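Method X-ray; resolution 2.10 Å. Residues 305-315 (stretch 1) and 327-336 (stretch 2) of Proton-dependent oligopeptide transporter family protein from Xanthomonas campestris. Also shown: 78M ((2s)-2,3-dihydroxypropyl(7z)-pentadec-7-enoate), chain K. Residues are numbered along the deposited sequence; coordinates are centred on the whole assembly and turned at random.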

# COMPACT_ATOMS: atom_id res chain seq x y z
N LEU A 305 0.12 -3.39 -9.79
CA LEU A 305 0.15 -4.81 -10.13
C LEU A 305 -0.01 -5.71 -8.91
O LEU A 305 -0.69 -6.73 -8.97
CB LEU A 305 1.47 -5.10 -10.87
CG LEU A 305 1.44 -4.89 -12.40
CD1 LEU A 305 1.39 -3.41 -12.79
CD2 LEU A 305 2.66 -5.51 -13.04
N PHE A 306 0.60 -5.30 -7.80
CA PHE A 306 0.57 -6.10 -6.58
C PHE A 306 -0.83 -6.19 -5.94
O PHE A 306 -1.25 -7.29 -5.60
CB PHE A 306 1.63 -5.57 -5.59
CG PHE A 306 1.72 -6.37 -4.31
CD1 PHE A 306 2.25 -7.66 -4.31
CD2 PHE A 306 1.28 -5.84 -3.10
CE1 PHE A 306 2.31 -8.40 -3.13
CE2 PHE A 306 1.34 -6.59 -1.93
CZ PHE A 306 1.86 -7.86 -1.95
N ASP A 307 -1.52 -5.04 -5.76
CA ASP A 307 -2.83 -5.01 -5.08
C ASP A 307 -3.98 -5.66 -5.88
O ASP A 307 -5.00 -6.02 -5.30
CB ASP A 307 -3.17 -3.58 -4.62
CG ASP A 307 -2.43 -3.23 -3.31
OD1 ASP A 307 -2.32 -4.13 -2.44
OD2 ASP A 307 -1.95 -2.08 -3.18
N GLN A 308 -3.78 -5.88 -7.18
CA GLN A 308 -4.78 -6.54 -8.04
C GLN A 308 -4.86 -8.07 -7.83
O GLN A 308 -5.75 -8.70 -8.38
CB GLN A 308 -4.54 -6.18 -9.50
CG GLN A 308 -4.99 -4.78 -9.87
CD GLN A 308 -4.82 -4.57 -11.35
OE1 GLN A 308 -5.66 -5.01 -12.16
NE2 GLN A 308 -3.69 -4.01 -11.74
N LYS A 309 -4.01 -8.65 -6.98
CA LYS A 309 -4.15 -10.09 -6.67
C LYS A 309 -5.47 -10.36 -5.89
O LYS A 309 -6.01 -11.48 -5.93
CB LYS A 309 -2.91 -10.65 -5.96
CG LYS A 309 -2.63 -10.07 -4.61
CD LYS A 309 -1.19 -10.34 -4.17
CE LYS A 309 -1.00 -10.00 -2.71
NZ LYS A 309 -1.34 -8.59 -2.42
N ALA A 310 -5.99 -9.31 -5.22
CA ALA A 310 -7.22 -9.41 -4.45
C ALA A 310 -8.45 -9.01 -5.29
O ALA A 310 -9.56 -9.05 -4.81
CB ALA A 310 -7.12 -8.55 -3.18
N SER A 311 -8.24 -8.62 -6.55
CA SER A 311 -9.35 -8.18 -7.37
C SER A 311 -9.33 -8.88 -8.74
O SER A 311 -9.96 -9.92 -8.88
CB SER A 311 -9.37 -6.65 -7.48
OG SER A 311 -8.23 -6.14 -8.16
N THR A 312 -8.54 -8.36 -9.69
CA THR A 312 -8.37 -8.93 -11.02
C THR A 312 -8.02 -10.44 -10.98
O THR A 312 -8.59 -11.22 -11.73
CB THR A 312 -7.31 -8.12 -11.77
OG1 THR A 312 -7.70 -6.74 -11.84
CG2 THR A 312 -7.05 -8.66 -13.16
N TRP A 313 -7.06 -10.86 -10.12
CA TRP A 313 -6.68 -12.28 -10.08
C TRP A 313 -7.78 -13.16 -9.49
O TRP A 313 -7.95 -14.30 -9.93
CB TRP A 313 -5.38 -12.50 -9.34
CG TRP A 313 -4.15 -11.93 -10.01
CD1 TRP A 313 -4.11 -10.97 -10.98
CD2 TRP A 313 -2.79 -12.25 -9.69
NE1 TRP A 313 -2.80 -10.71 -11.33
CE2 TRP A 313 -1.97 -11.47 -10.53
CE3 TRP A 313 -2.19 -13.17 -8.81
CZ2 TRP A 313 -0.57 -11.56 -10.50
CZ3 TRP A 313 -0.81 -13.27 -8.79
CH2 TRP A 313 -0.01 -12.49 -9.64
N VAL A 314 -8.51 -12.64 -8.50
CA VAL A 314 -9.63 -13.40 -7.91
C VAL A 314 -10.70 -13.63 -8.97
O VAL A 314 -11.19 -14.76 -9.11
CB VAL A 314 -10.21 -12.74 -6.62
CG1 VAL A 314 -11.52 -13.39 -6.21
CG2 VAL A 314 -9.20 -12.80 -5.47
N LEU A 315 -11.03 -12.58 -9.73
CA LEU A 315 -12.04 -12.63 -10.80
C LEU A 315 -11.64 -13.62 -11.87
O LEU A 315 -12.49 -14.29 -12.43
CB LEU A 315 -12.27 -11.23 -11.40
CG LEU A 315 -12.93 -10.22 -10.45
CD1 LEU A 315 -12.82 -8.79 -10.98
CD2 LEU A 315 -14.40 -10.63 -10.10
N THR A 327 -12.03 -22.49 -3.28
CA THR A 327 -12.64 -21.25 -3.77
C THR A 327 -11.52 -20.32 -4.21
O THR A 327 -10.45 -20.33 -3.61
CB THR A 327 -13.68 -20.70 -2.77
OG1 THR A 327 -14.33 -19.58 -3.35
CG2 THR A 327 -13.10 -20.36 -1.41
N ALA A 328 -11.73 -19.57 -5.31
CA ALA A 328 -10.72 -18.70 -5.94
C ALA A 328 -9.90 -17.81 -4.97
O ALA A 328 -8.67 -17.69 -5.13
CB ALA A 328 -11.37 -17.83 -7.02
N SER A 329 -10.58 -17.18 -4.00
CA SER A 329 -9.96 -16.27 -3.01
C SER A 329 -8.86 -16.92 -2.19
O SER A 329 -7.92 -16.22 -1.79
CB SER A 329 -11.03 -15.66 -2.11
OG SER A 329 -11.69 -14.58 -2.76
N GLN A 330 -8.94 -18.24 -1.96
CA GLN A 330 -7.92 -18.97 -1.19
C GLN A 330 -6.50 -18.90 -1.79
O GLN A 330 -5.53 -19.07 -1.05
CB GLN A 330 -8.32 -20.42 -0.97
CG GLN A 330 -9.55 -20.58 -0.07
CD GLN A 330 -9.85 -22.03 0.06
OE1 GLN A 330 -10.34 -22.66 -0.86
NE2 GLN A 330 -9.48 -22.62 1.18
N MET A 331 -6.39 -18.63 -3.11
CA MET A 331 -5.09 -18.52 -3.79
C MET A 331 -4.25 -17.40 -3.19
O MET A 331 -3.03 -17.46 -3.29
CB MET A 331 -5.26 -18.28 -5.30
CG MET A 331 -5.83 -19.49 -6.04
SD MET A 331 -4.88 -21.03 -5.86
CE MET A 331 -3.57 -20.75 -7.04
N GLN A 332 -4.90 -16.39 -2.57
CA GLN A 332 -4.21 -15.28 -1.93
C GLN A 332 -3.29 -15.74 -0.80
O GLN A 332 -2.34 -15.04 -0.49
CB GLN A 332 -5.18 -14.19 -1.48
CG GLN A 332 -5.79 -13.43 -2.67
CD GLN A 332 -6.99 -12.64 -2.24
OE1 GLN A 332 -6.91 -11.46 -1.95
NE2 GLN A 332 -8.13 -13.29 -2.11
N ALA A 333 -3.51 -16.97 -0.25
CA ALA A 333 -2.63 -17.54 0.79
C ALA A 333 -1.23 -17.79 0.25
O ALA A 333 -0.28 -17.91 1.03
CB ALA A 333 -3.22 -18.83 1.32
N LEU A 334 -1.08 -17.88 -1.09
CA LEU A 334 0.23 -18.13 -1.69
C LEU A 334 1.19 -16.98 -1.49
O LEU A 334 2.38 -17.22 -1.40
CB LEU A 334 0.13 -18.45 -3.18
CG LEU A 334 -0.46 -19.79 -3.58
CD1 LEU A 334 -0.62 -19.84 -5.09
CD2 LEU A 334 0.42 -20.96 -3.13
N ASN A 335 0.68 -15.75 -1.41
CA ASN A 335 1.55 -14.60 -1.23
C ASN A 335 2.34 -14.65 0.10
O ASN A 335 3.57 -14.72 0.03
CB ASN A 335 0.81 -13.31 -1.44
CG ASN A 335 1.66 -12.12 -1.16
OD1 ASN A 335 1.40 -11.36 -0.24
ND2 ASN A 335 2.72 -11.94 -1.94
N PRO A 336 1.69 -14.72 1.31
CA PRO A 336 2.48 -14.80 2.56
C PRO A 336 3.31 -16.08 2.67
O PRO A 336 4.40 -16.03 3.24
CB PRO A 336 1.42 -14.71 3.65
CG PRO A 336 0.15 -15.20 3.01
CD PRO A 336 0.24 -14.64 1.61
O21 78M K . -3.68 -29.92 -11.20
C20 78M K . -3.74 -30.92 -10.19
C18 78M K . -3.81 -30.28 -8.82
O19 78M K . -2.67 -29.45 -8.59
C17 78M K . -3.95 -31.30 -7.71
O2 78M K . -4.34 -30.49 -6.57
C1 78M K . -5.51 -30.74 -5.96
O1 78M K . -6.17 -31.72 -6.15
C2 78M K . -5.89 -29.61 -5.05
C3 78M K . -6.48 -28.45 -5.82
C4 78M K . -6.61 -27.19 -4.99
C5 78M K . -6.52 -25.90 -5.81
C6 78M K . -5.11 -25.55 -6.31
C7 78M K . -4.22 -25.16 -5.18
C8 78M K . -3.09 -24.50 -5.24
C9 78M K . -2.25 -24.12 -4.07
C10 78M K . -2.73 -22.83 -3.41
C11 78M K . -3.70 -22.99 -2.23
C12 78M K . -3.05 -23.28 -0.89
C13 78M K . -2.18 -22.16 -0.35
C15 78M K . -0.49 -21.43 1.36
C14 78M K . -1.34 -22.56 0.86

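The two stretches lie side by side with their chains running in opposite senses: the CA atoms of Val 314 and Ser 329 approach to 5.7 Å, whereas those of Lys 309 and Gln 332, farther along, are 7.0 Å apart. Neither segment is a single regular helix. Stretch 1 passes from the end of one helix through a 3-10 segment at 308-310 into a second helix that begins at Thr 312, and stretch 2 is 3-10 from Ala 328 to Ala 333, its successive i to i+3 amide bonds including Gln 332 N to Ser 329 O at 3.1 Å. No hydrogen bond crosses between the stretches, so the 332 Å² buried here reflects van der Waals packing.

Val 314 covers the most surface. Its CA-to-CB bond points toward stretch 2, and with chi1 in the t well its methyls face Ser 329 and Gln 332: CG1 lies 3.7 Å from Ser 329 OG, and CG2 lies 3.6 Å from Gln 332 NE2. The methyls thus pack against polar atoms whose bonding is satisfied by other partners. At the same level the backbone of Val 314 contributes as well, its carbonyl O resting 3.7 Å from Ala 328 CB. The small side chains of Ala 328 and Ser 329 accompany the close backbone approach at this end.

Gln 332, nearly as well covered, reaches across from the other side. Its amide is held in place by its own stretch, NE2 donating to Ser 329 O at 3.0 Å with an N-H...acceptor angle of 149°, a link that turns the side chain back along the 3-10 segment. In this pose OE1 sits 3.2 Å from Ala 310 CB, a tight contact with a methyl, while the aliphatic CG packs 3.8 Å from Lys 309 O. Gln 332 therefore bridges the 3-10 segment of stretch 1 and the helix that follows.

Asn 335 extends the contact toward the start of stretch 1. Its OD1 lies 3.7 Å from Lys 309 CE, a methylene made slightly polar by the neighbouring ammonium, whose NZ makes a weak bond back to Phe 306 O at 3.4 Å. The other end of the amide, ND2, approaches Phe 306 CE1 at 3.8 Å, near the ring plane and at its edge. The lipid 78M lies against other residues of stretch 2, with its C10 3.7 Å from both Met 331 SD and Leu 334 CD2.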